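Local coordinates for 2,3,4,5-tetrahydropyridine-2,6-dicarboxylate N-succinyltransferase (Campylobacter jejuni, PDB 2RIJ), which probably transfers the succinyl group of succinyl-CoA to tetrahydrodipicolinate, a step of lysine biosynthesis through diaminopimelate, at residues K24-F28 with I51-F57; I62-A66 with F92-F97; S79-L85 with F124-F130. All coordinates share one frame; numbering follows the deposited sequence. Where two conformers were deposited one is given.

Contact 1 of 3, residues K24-F28 with I51-F57; sequences KPKAF and INYEQNF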
loop_
_atom_site.group_PDB
_atom_site.type_symbol
_atom_site.label_atom_id
_atom_site.label_comp_id
_atom_site.label_asym_id
_atom_site.label_seq_id
_atom_site.Cartn_x
_atom_site.Cartn_y
_atom_site.Cartn_z
ATOM N N LYS A 24 -52.699 23.290 -32.234
ATOM C CA LYS A 24 -52.320 24.239 -31.211
ATOM C C LYS A 24 -50.814 24.152 -30.974
ATOM O O LYS A 24 -50.272 23.066 -30.810
ATOM C CB LYS A 24 -53.004 23.931 -29.896
ATOM C CG LYS A 24 -54.509 24.016 -29.899
ATOM C CD LYS A 24 -55.027 23.732 -28.458
ATOM C CE LYS A 24 -56.540 23.770 -28.400
ATOM N NZ LYS A 24 -57.014 23.839 -26.973
ATOM N N PRO A 25 -50.125 25.285 -30.985
ATOM C CA PRO A 25 -48.706 25.231 -30.616
ATOM C C PRO A 25 -48.468 24.786 -29.178
ATOM O O PRO A 25 -49.219 25.139 -28.246
ATOM C CB PRO A 25 -48.222 26.671 -30.776
ATOM C CG PRO A 25 -49.251 27.398 -31.481
ATOM C CD PRO A 25 -50.563 26.633 -31.361
ATOM N N LYS A 26 -47.397 24.034 -28.996
ATOM C CA LYS A 26 -46.990 23.644 -27.663
ATOM C C LYS A 26 -46.167 24.744 -26.987
ATOM O O LYS A 26 -46.154 24.831 -25.767
ATOM C CB LYS A 26 -46.198 22.351 -27.735
ATOM C CG LYS A 26 -46.998 21.252 -28.428
ATOM C CD LYS A 26 -46.415 19.858 -28.232
ATOM C CE LYS A 26 -47.427 18.756 -28.687
ATOM N NZ LYS A 26 -48.865 19.043 -28.305
ATOM N N ALA A 27 -45.461 25.546 -27.784
ATOM C CA ALA A 27 -44.691 26.696 -27.295
ATOM C C ALA A 27 -44.736 27.770 -28.342
ATOM O O ALA A 27 -44.718 27.474 -29.550
ATOM C CB ALA A 27 -43.245 26.327 -27.042
ATOM N N PHE A 28 -44.789 29.010 -27.899
ATOM C CA PHE A 28 -44.717 30.144 -28.803
ATOM C C PHE A 28 -44.301 31.456 -28.137
ATOM O O PHE A 28 -44.466 31.681 -26.928
ATOM C CB PHE A 28 -46.046 30.334 -29.571
ATOM C CG PHE A 28 -47.166 30.899 -28.740
ATOM C CD1 PHE A 28 -47.974 30.066 -27.971
ATOM C CD2 PHE A 28 -47.435 32.276 -28.738
ATOM C CE1 PHE A 28 -49.007 30.593 -27.197
ATOM C CE2 PHE A 28 -48.453 32.809 -27.958
ATOM C CZ PHE A 28 -49.260 31.963 -27.213
ATOM N N ILE A 51 -42.552 33.969 -22.961
ATOM C CA ILE A 51 -42.559 32.616 -23.467
ATOM C C ILE A 51 -43.845 31.965 -23.022
ATOM O O ILE A 51 -44.221 31.991 -21.838
ATOM C CB ILE A 51 -41.375 31.779 -22.867
ATOM C CG1 ILE A 51 -40.051 32.457 -23.123
ATOM C CG2 ILE A 51 -41.378 30.332 -23.377
ATOM C CD1 ILE A 51 -39.703 32.496 -24.627
ATOM N N ASN A 52 -44.508 31.354 -23.981
ATOM C CA ASN A 52 -45.744 30.638 -23.724
ATOM C C ASN A 52 -45.427 29.157 -23.902
ATOM O O ASN A 52 -44.838 28.758 -24.926
ATOM C CB ASN A 52 -46.831 31.089 -24.698
ATOM C CG ASN A 52 -47.235 32.534 -24.505
ATOM O OD1 ASN A 52 -48.052 32.841 -23.652
ATOM N ND2 ASN A 52 -46.685 33.419 -25.318
ATOM N N TYR A 53 -45.735 28.354 -22.888
ATOM C CA TYR A 53 -45.564 26.889 -22.985
ATOM C C TYR A 53 -46.864 26.234 -22.570
ATOM O O TYR A 53 -47.285 26.393 -21.450
ATOM C CB TYR A 53 -44.424 26.374 -22.107
ATOM C CG TYR A 53 -44.261 24.886 -22.227
ATOM C CD1 TYR A 53 -43.769 24.322 -23.405
ATOM C CD2 TYR A 53 -44.641 24.045 -21.209
ATOM C CE1 TYR A 53 -43.648 22.966 -23.536
ATOM C CE2 TYR A 53 -44.543 22.662 -21.355
ATOM C CZ TYR A 53 -44.050 22.155 -22.518
ATOM O OH TYR A 53 -43.944 20.815 -22.687
ATOM N N GLU A 54 -47.500 25.523 -23.486
ATOM C CA GLU A 54 -48.740 24.791 -23.208
ATOM C C GLU A 54 -49.792 25.677 -22.508
ATOM O O GLU A 54 -50.431 25.291 -21.527
ATOM C CB GLU A 54 -48.448 23.467 -22.463
ATOM C CG GLU A 54 -47.592 22.469 -23.279
ATOM C CD GLU A 54 -48.387 21.729 -24.358
ATOM O OE1 GLU A 54 -49.557 22.089 -24.589
ATOM O OE2 GLU A 54 -47.840 20.782 -24.970
ATOM N N GLN A 55 -50.007 26.869 -23.073
ATOM C CA GLN A 55 -50.856 27.877 -22.470
ATOM C C GLN A 55 -51.192 28.937 -23.504
ATOM O O GLN A 55 -50.490 29.046 -24.517
ATOM C CB GLN A 55 -50.128 28.560 -21.301
ATOM C CG GLN A 55 -48.940 29.378 -21.722
ATOM C CD GLN A 55 -48.086 29.789 -20.593
ATOM O OE1 GLN A 55 -46.838 29.762 -20.672
ATOM N NE2 GLN A 55 -48.735 30.177 -19.499
ATOM N N ASN A 56 -52.254 29.713 -23.237
ATOM C CA ASN A 56 -52.623 30.885 -24.040
ATOM C C ASN A 56 -52.794 30.511 -25.495
ATOM O O ASN A 56 -52.344 31.218 -26.392
ATOM C CB ASN A 56 -51.592 32.012 -23.882
ATOM C CG ASN A 56 -51.441 32.451 -22.451
ATOM O OD1 ASN A 56 -52.398 32.457 -21.732
ATOM N ND2 ASN A 56 -50.232 32.782 -22.033
ATOM N N PHE A 57 -53.513 29.414 -25.725
ATOM C CA PHE A 57 -53.657 28.874 -27.075
ATOM C C PHE A 57 -54.496 29.818 -27.953
ATOM O O PHE A 57 -54.270 29.886 -29.145
ATOM C CB PHE A 57 -54.266 27.483 -27.067
ATOM C CG PHE A 57 -53.467 26.464 -26.316
ATOM C CD1 PHE A 57 -52.284 25.953 -26.839
ATOM C CD2 PHE A 57 -53.896 26.004 -25.085
ATOM C CE1 PHE A 57 -51.554 25.021 -26.150
ATOM C CE2 PHE A 57 -53.156 25.052 -24.392
ATOM C CZ PHE A 57 -51.987 24.559 -24.938
HETATM O O HOH W 1 -48.734 27.114 -26.029
HETATM O O HOH W 2 -49.170 18.697 -25.794
#

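Contact 2 of 3, residues I62-A66 with F92-F97; sequences IMLEA and FALSCF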
loop_
_atom_site.group_PDB
_atom_site.type_symbol
_atom_site.label_atom_id
_atom_site.label_comp_id
_atom_site.label_asym_id
_atom_site.label_seq_id
_atom_site.Cartn_x
_atom_site.Cartn_y
_atom_site.Cartn_z
ATOM N N ILE A 62 -54.786 33.576 -32.750
ATOM C CA ILE A 62 -54.935 34.917 -33.329
ATOM C C ILE A 62 -53.704 35.234 -34.161
ATOM O O ILE A 62 -53.839 35.736 -35.242
ATOM C CB ILE A 62 -55.172 36.037 -32.257
ATOM C CG1 ILE A 62 -56.503 35.844 -31.506
ATOM C CG2 ILE A 62 -55.099 37.421 -32.886
ATOM C CD1 ILE A 62 -57.761 35.653 -32.423
HETATM N N MSE A 63 -52.513 34.903 -33.679
HETATM C CA MSE A 63 -51.258 35.184 -34.393
HETATM C C MSE A 63 -51.125 34.373 -35.664
HETATM O O MSE A 63 -50.761 34.883 -36.708
HETATM C CB MSE A 63 -50.035 34.844 -33.528
HETATM C CG MSE A 63 -49.842 35.709 -32.317
HETATM SE SE MSE A 63 -49.923 37.625 -32.666
HETATM C CE MSE A 63 -48.877 37.773 -34.321
ATOM N N LEU A 64 -51.402 33.079 -35.561
ATOM C CA LEU A 64 -51.377 32.193 -36.724
ATOM C C LEU A 64 -52.396 32.658 -37.765
ATOM O O LEU A 64 -52.120 32.661 -38.981
ATOM C CB LEU A 64 -51.663 30.755 -36.304
ATOM C CG LEU A 64 -50.513 30.138 -35.485
ATOM C CD1 LEU A 64 -50.959 28.818 -34.878
ATOM C CD2 LEU A 64 -49.244 30.004 -36.358
ATOM N N GLU A 65 -53.579 33.049 -37.296
ATOM C CA GLU A 65 -54.603 33.572 -38.204
ATOM C C GLU A 65 -54.193 34.900 -38.895
ATOM O O GLU A 65 -54.577 35.142 -40.020
ATOM C CB GLU A 65 -55.923 33.713 -37.476
ATOM C CG GLU A 65 -57.066 34.258 -38.312
ATOM C CD GLU A 65 -57.526 33.326 -39.431
ATOM O OE1 GLU A 65 -57.121 32.137 -39.488
ATOM O OE2 GLU A 65 -58.338 33.798 -40.261
ATOM N N ALA A 66 -53.410 35.748 -38.234
ATOM C CA ALA A 66 -52.945 36.966 -38.861
ATOM C C ALA A 66 -52.173 36.644 -40.151
ATOM O O ALA A 66 -52.306 37.328 -41.146
ATOM C CB ALA A 66 -52.093 37.770 -37.896
ATOM N N PHE A 92 -53.945 43.450 -37.099
ATOM C CA PHE A 92 -54.955 42.428 -37.177
ATOM C C PHE A 92 -55.137 41.803 -35.792
ATOM O O PHE A 92 -56.263 41.643 -35.343
ATOM C CB PHE A 92 -54.578 41.336 -38.159
ATOM C CG PHE A 92 -55.556 40.194 -38.180
ATOM C CD1 PHE A 92 -56.700 40.272 -38.936
ATOM C CD2 PHE A 92 -55.343 39.057 -37.430
ATOM C CE1 PHE A 92 -57.625 39.217 -38.932
ATOM C CE2 PHE A 92 -56.245 38.035 -37.425
ATOM C CZ PHE A 92 -57.381 38.110 -38.169
ATOM N N ALA A 93 -54.035 41.416 -35.149
ATOM C CA ALA A 93 -54.098 40.735 -33.842
ATOM C C ALA A 93 -54.755 41.661 -32.799
ATOM O O ALA A 93 -55.669 41.261 -32.102
ATOM C CB ALA A 93 -52.668 40.270 -33.390
ATOM N N LEU A 94 -54.324 42.921 -32.747
ATOM C CA LEU A 94 -54.872 43.898 -31.802
ATOM C C LEU A 94 -56.348 44.182 -32.008
ATOM O O LEU A 94 -57.098 44.459 -31.043
ATOM C CB LEU A 94 -54.081 45.192 -31.844
ATOM C CG LEU A 94 -52.740 45.138 -31.088
ATOM C CD1 LEU A 94 -51.898 46.349 -31.447
ATOM C CD2 LEU A 94 -52.960 44.976 -29.574
ATOM N N SER A 95 -56.804 44.085 -33.247
ATOM C CA SER A 95 -58.223 44.241 -33.506
ATOM C C SER A 95 -59.037 43.026 -33.004
ATOM O O SER A 95 -60.123 43.201 -32.449
ATOM C CB SER A 95 -58.491 44.578 -34.980
ATOM O OG SER A 95 -58.374 43.455 -35.816
ATOM N N CYS A 96 -58.506 41.809 -33.167
ATOM C CA CYS A 96 -59.151 40.603 -32.606
ATOM C C CYS A 96 -59.193 40.676 -31.086
ATOM O O CYS A 96 -60.119 40.171 -30.469
ATOM C CB CYS A 96 -58.386 39.342 -32.980
ATOM S SG CYS A 96 -58.356 39.005 -34.720
ATOM N N PHE A 97 -58.206 41.338 -30.496
ATOM C CA PHE A 97 -58.161 41.498 -29.044
ATOM C C PHE A 97 -58.928 42.710 -28.509
ATOM O O PHE A 97 -58.836 43.025 -27.321
ATOM C CB PHE A 97 -56.717 41.639 -28.589
ATOM C CG PHE A 97 -55.921 40.351 -28.614
ATOM C CD1 PHE A 97 -56.324 39.243 -27.862
ATOM C CD2 PHE A 97 -54.698 40.289 -29.286
ATOM C CE1 PHE A 97 -55.550 38.087 -27.823
ATOM C CE2 PHE A 97 -53.927 39.110 -29.261
ATOM C CZ PHE A 97 -54.361 38.022 -28.534
#

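Contact 3 of 3, residues S79-L85 with F124-F130; sequences SEFVQTL and FSFVCLF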
loop_
_atom_site.group_PDB
_atom_site.type_symbol
_atom_site.label_atom_id
_atom_site.label_comp_id
_atom_site.label_asym_id
_atom_site.label_seq_id
_atom_site.Cartn_x
_atom_site.Cartn_y
_atom_site.Cartn_z
ATOM N N SER A 79 -42.635 20.584 -37.501
ATOM C CA SER A 79 -42.435 20.648 -36.050
ATOM C C SER A 79 -42.501 22.075 -35.510
ATOM O O SER A 79 -42.652 22.301 -34.310
ATOM C CB SER A 79 -41.092 20.020 -35.639
ATOM O OG SER A 79 -40.031 20.545 -36.393
ATOM N N GLU A 80 -42.361 23.043 -36.397
ATOM C CA GLU A 80 -42.251 24.423 -35.973
ATOM C C GLU A 80 -42.717 25.335 -37.077
ATOM O O GLU A 80 -42.835 24.909 -38.235
ATOM C CB GLU A 80 -40.780 24.737 -35.607
ATOM C CG GLU A 80 -39.840 24.708 -36.814
ATOM C CD GLU A 80 -38.426 25.060 -36.427
ATOM O OE1 GLU A 80 -37.828 24.297 -35.630
ATOM O OE2 GLU A 80 -37.909 26.073 -36.956
ATOM N N PHE A 81 -42.993 26.581 -36.706
ATOM C CA PHE A 81 -43.363 27.632 -37.653
ATOM C C PHE A 81 -42.746 28.940 -37.194
ATOM O O PHE A 81 -42.844 29.311 -36.020
ATOM C CB PHE A 81 -44.905 27.692 -37.849
ATOM C CG PHE A 81 -45.379 28.903 -38.601
ATOM C CD1 PHE A 81 -45.308 28.962 -39.986
ATOM C CD2 PHE A 81 -45.924 29.981 -37.928
ATOM C CE1 PHE A 81 -45.760 30.082 -40.677
ATOM C CE2 PHE A 81 -46.374 31.101 -38.615
ATOM C CZ PHE A 81 -46.294 31.139 -39.999
ATOM N N VAL A 82 -42.036 29.588 -38.126
ATOM C CA VAL A 82 -41.368 30.855 -37.903
ATOM C C VAL A 82 -41.761 31.809 -39.013
ATOM O O VAL A 82 -41.700 31.453 -40.183
ATOM C CB VAL A 82 -39.832 30.673 -37.921
ATOM C CG1 VAL A 82 -39.108 31.981 -37.705
ATOM C CG2 VAL A 82 -39.392 29.619 -36.875
ATOM N N GLN A 83 -42.138 33.033 -38.672
ATOM C CA GLN A 83 -42.498 34.012 -39.695
ATOM C C GLN A 83 -42.292 35.419 -39.210
ATOM O O GLN A 83 -42.718 35.763 -38.114
ATOM C CB GLN A 83 -43.977 33.832 -40.068
ATOM C CG GLN A 83 -44.407 34.486 -41.374
ATOM C CD GLN A 83 -43.960 33.711 -42.615
ATOM O OE1 GLN A 83 -43.586 32.542 -42.552
ATOM N NE2 GLN A 83 -43.968 34.378 -43.727
ATOM N N THR A 84 -41.715 36.252 -40.067
ATOM C CA THR A 84 -41.526 37.689 -39.806
ATOM C C THR A 84 -42.863 38.358 -39.714
ATOM O O THR A 84 -43.740 38.105 -40.541
ATOM C CB THR A 84 -40.722 38.351 -40.976
ATOM O OG1 THR A 84 -39.416 37.807 -40.989
ATOM C CG2 THR A 84 -40.628 39.881 -40.848
ATOM N N LEU A 85 -43.016 39.211 -38.706
ATOM C CA LEU A 85 -44.216 40.010 -38.517
ATOM C C LEU A 85 -44.151 41.310 -39.333
ATOM O O LEU A 85 -43.122 42.000 -39.371
ATOM C CB LEU A 85 -44.415 40.358 -37.035
ATOM C CG LEU A 85 -44.833 39.179 -36.169
ATOM C CD1 LEU A 85 -44.388 39.463 -34.740
ATOM C CD2 LEU A 85 -46.393 38.949 -36.296
ATOM N N PHE A 124 -39.086 41.707 -35.980
ATOM C CA PHE A 124 -39.836 40.833 -35.115
ATOM C C PHE A 124 -40.376 39.630 -35.870
ATOM O O PHE A 124 -40.781 39.722 -37.043
ATOM C CB PHE A 124 -40.984 41.595 -34.459
ATOM C CG PHE A 124 -40.564 42.817 -33.723
ATOM C CD1 PHE A 124 -40.086 42.736 -32.439
ATOM C CD2 PHE A 124 -40.716 44.076 -34.298
ATOM C CE1 PHE A 124 -39.687 43.893 -31.727
ATOM C CE2 PHE A 124 -40.332 45.237 -33.605
ATOM C CZ PHE A 124 -39.834 45.150 -32.321
ATOM N N SER A 125 -40.365 38.489 -35.194
ATOM C CA SER A 125 -40.795 37.222 -35.796
ATOM C C SER A 125 -41.583 36.396 -34.793
ATOM O O SER A 125 -41.207 36.271 -33.622
ATOM C CB SER A 125 -39.606 36.387 -36.282
ATOM O OG SER A 125 -39.005 36.919 -37.453
ATOM N N PHE A 126 -42.690 35.843 -35.265
ATOM C CA PHE A 126 -43.437 34.858 -34.515
ATOM C C PHE A 126 -42.758 33.501 -34.646
ATOM O O PHE A 126 -42.322 33.088 -35.733
ATOM C CB PHE A 126 -44.844 34.771 -35.044
ATOM C CG PHE A 126 -45.715 33.815 -34.302
ATOM C CD1 PHE A 126 -46.223 34.144 -33.058
ATOM C CD2 PHE A 126 -46.028 32.578 -34.851
ATOM C CE1 PHE A 126 -47.057 33.265 -32.396
ATOM C CE2 PHE A 126 -46.841 31.691 -34.184
ATOM C CZ PHE A 126 -47.379 32.037 -32.976
ATOM N N VAL A 127 -42.622 32.826 -33.517
ATOM C CA VAL A 127 -41.888 31.566 -33.435
ATOM C C VAL A 127 -42.766 30.625 -32.648
ATOM O O VAL A 127 -43.183 30.955 -31.562
ATOM C CB VAL A 127 -40.519 31.753 -32.726
ATOM C CG1 VAL A 127 -39.715 30.470 -32.728
ATOM C CG2 VAL A 127 -39.735 32.906 -33.381
ATOM N N CYS A 128 -43.082 29.470 -33.217
ATOM C CA CYS A 128 -43.815 28.467 -32.475
ATOM C C CYS A 128 -43.358 27.044 -32.759
ATOM O O CYS A 128 -42.850 26.735 -33.843
ATOM C CB CYS A 128 -45.329 28.637 -32.639
ATOM S SG CYS A 128 -46.047 27.945 -34.101
ATOM N N LEU A 129 -43.535 26.196 -31.747
ATOM C CA LEU A 129 -43.268 24.778 -31.838
ATOM C C LEU A 129 -44.595 24.029 -31.825
ATOM O O LEU A 129 -45.416 24.227 -30.921
ATOM C CB LEU A 129 -42.389 24.296 -30.681
ATOM C CG LEU A 129 -41.076 25.018 -30.446
ATOM C CD1 LEU A 129 -40.324 24.386 -29.245
ATOM C CD2 LEU A 129 -40.246 24.975 -31.696
ATOM N N PHE A 130 -44.782 23.157 -32.814
ATOM C CA PHE A 130 -45.943 22.199 -32.829
ATOM C C PHE A 130 -45.640 20.848 -32.187
ATOM O O PHE A 130 -46.541 20.168 -31.711
ATOM C CB PHE A 130 -46.420 21.962 -34.244
ATOM C CG PHE A 130 -46.992 23.180 -34.888
ATOM C CD1 PHE A 130 -48.088 23.808 -34.339
ATOM C CD2 PHE A 130 -46.442 23.691 -36.050
ATOM C CE1 PHE A 130 -48.609 24.958 -34.920
ATOM C CE2 PHE A 130 -46.966 24.826 -36.641
ATOM C CZ PHE A 130 -48.037 25.468 -36.071
HETATM O O HOH W 3 -38.003 39.248 -38.601
HETATM O O HOH W 4 -40.911 42.979 -38.013
#

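Contact 1 of 3, residues K24-F28 with I51-F57
F28 lies against N52 where the start of strand 27-35 pairs with the short strand 52-53 in an antiparallel ladder of the N-terminal domain. A27 and Y53 form a non-hydrogen-bonded pair, and F28 and N52 the hydrogen-bonded pair beside it. The F28 ring and the N52 amide are stacked, their planes 10° apart. N52 CB sits over the same ring, 3.6 Å from its centroid, in a CH-pi contact. Chi1 of 74° sets CG of F28 between its own N and carbonyl carbon, which leans the ring over the side chain of N52. Two donors of N52 grip F28 O. N52 N donates to F28 O at 3.0 Å, and N52 ND2 reaches that oxygen from above the carbonyl plane. N108 takes a further bond from ND2.

F57 opens the helix that follows and closes the other end of the contact. K24 CD rests over one face of its ring, and P25 O meets the ring edge at CE1. K26 and A27 both face L129 in a classic beta bulge. The side chains of K26 and E54 run side by side, with a long salt bridge between them. A water links the pair, accepting from K26 NZ and donating to E54 OE2, each at 2.6 Å.

Contact 2 of 3, residues I62-A66 with F92-F97
I62 and F92 carry this contact between two helices, each turned toward the other segment. The segment axes run at 136° to each other, between crossed and antiparallel, and come within 9.4 Å. Apolar side chains fill the interface.

The two branches of I62 divide the work. I62 CG2, anti to the backbone N, lies over the backbone of the other helix, 3.6 Å from A93 CA. The same methyl also touches A93 CB and reaches CE2 of the F97 ring. The longer branch, CG1 and CD1, swings to the backbone N side (chi1 -64°). At its end, I62 CD1 meets C96 CB at 3.8 Å. I62 thus spans A93, C96 and F97, the last just past the helix.

F92 reaches back toward helix 57-69. Its ring edge faces I62 O, which lies near the ring plane. F92 CD2 lies 3.5 Å from A66 CB, while CZ of F92 meets E65 CG. The carboxylate of E65 and the F92 ring are turned 47° apart. The acid group itself is held elsewhere, by a salt bridge from OE1 to K19.

M63, a selenomethionine, starts away from the other helix, but its bent chain brings SE back toward A93 CB. This touch is tentative, because it rests on one of two deposited conformers.

Other helices pack against the pair. L12 of helix 6-17 packs on both I62 and C96. L112 of helix 107-117 touches M63, A93 and F97. On the side toward the sheet, M63 and L64 meet F126 of strand 124-129.

Contact 3 of 3, residues S79-L85 with F124-F130
Strands 80-84 and 124-129 pair antiparallel in the sheet of the N-terminal domain, and the bonding continues into the flanking residues. The strand segments run at 169° to each other. F81 faces C128, and Q83 faces F126, in hydrogen-bonded pairs. Each pair closes a ring of two bonds, such as C128 N to F81 O at 2.8 Å. Beyond these pairs, F130 N donates to S79 O at one end and L85 N to F124 O at the other.

The two faces differ. On one, the aromatic rings of F81 and F126 meet edge to edge, F81 CD2 4.0 Å from F126 CD2, with their side chains crossing at about a right angle. C128 SG lies at the edge of the F81 ring. F130 CE2 packs on F81 CB at 3.7 Å. This face turns to helix 57-69, whose F67 touches Q83, L85 and F126. Strand 124-129 has strand 27-35 on its other side, making it an inner strand of this antiparallel sheet.

The opposite face carries E80, V82 and T84, with V127 beside V82. V82 CG2 meets V127 CG1 at 4.2 Å. Helix 138-149 covers V127 and L129 through L143. In the conformer given for S125, one water bridges its hydroxyl and that of T84. E80 points its carboxylate to S140, S137 and the backbone N of L136.

Overall arrangement
From the N terminus, contact 1 comes first. It joins the start of strand 27-35 to strand 52-53, closing a loop of 22 residues that is mostly strand. After a short turn the chain enters helix 57-69, where contact 2 opens. Contact 3 opens at strand 80-84, before contact 2 closes at helix 87-96, and closes at strand 124-129. Contacts 2 and 3 therefore cross, while contact 1 precedes both. Contacts 1 and 3 share one sheet, since strands 27-35 and 124-129 are neighbours. Helix 57-69, one side of contact 2, packs on contact 3 through L64 and M63, on F81, L85 and F126. P25 of contact 1 also touches L64.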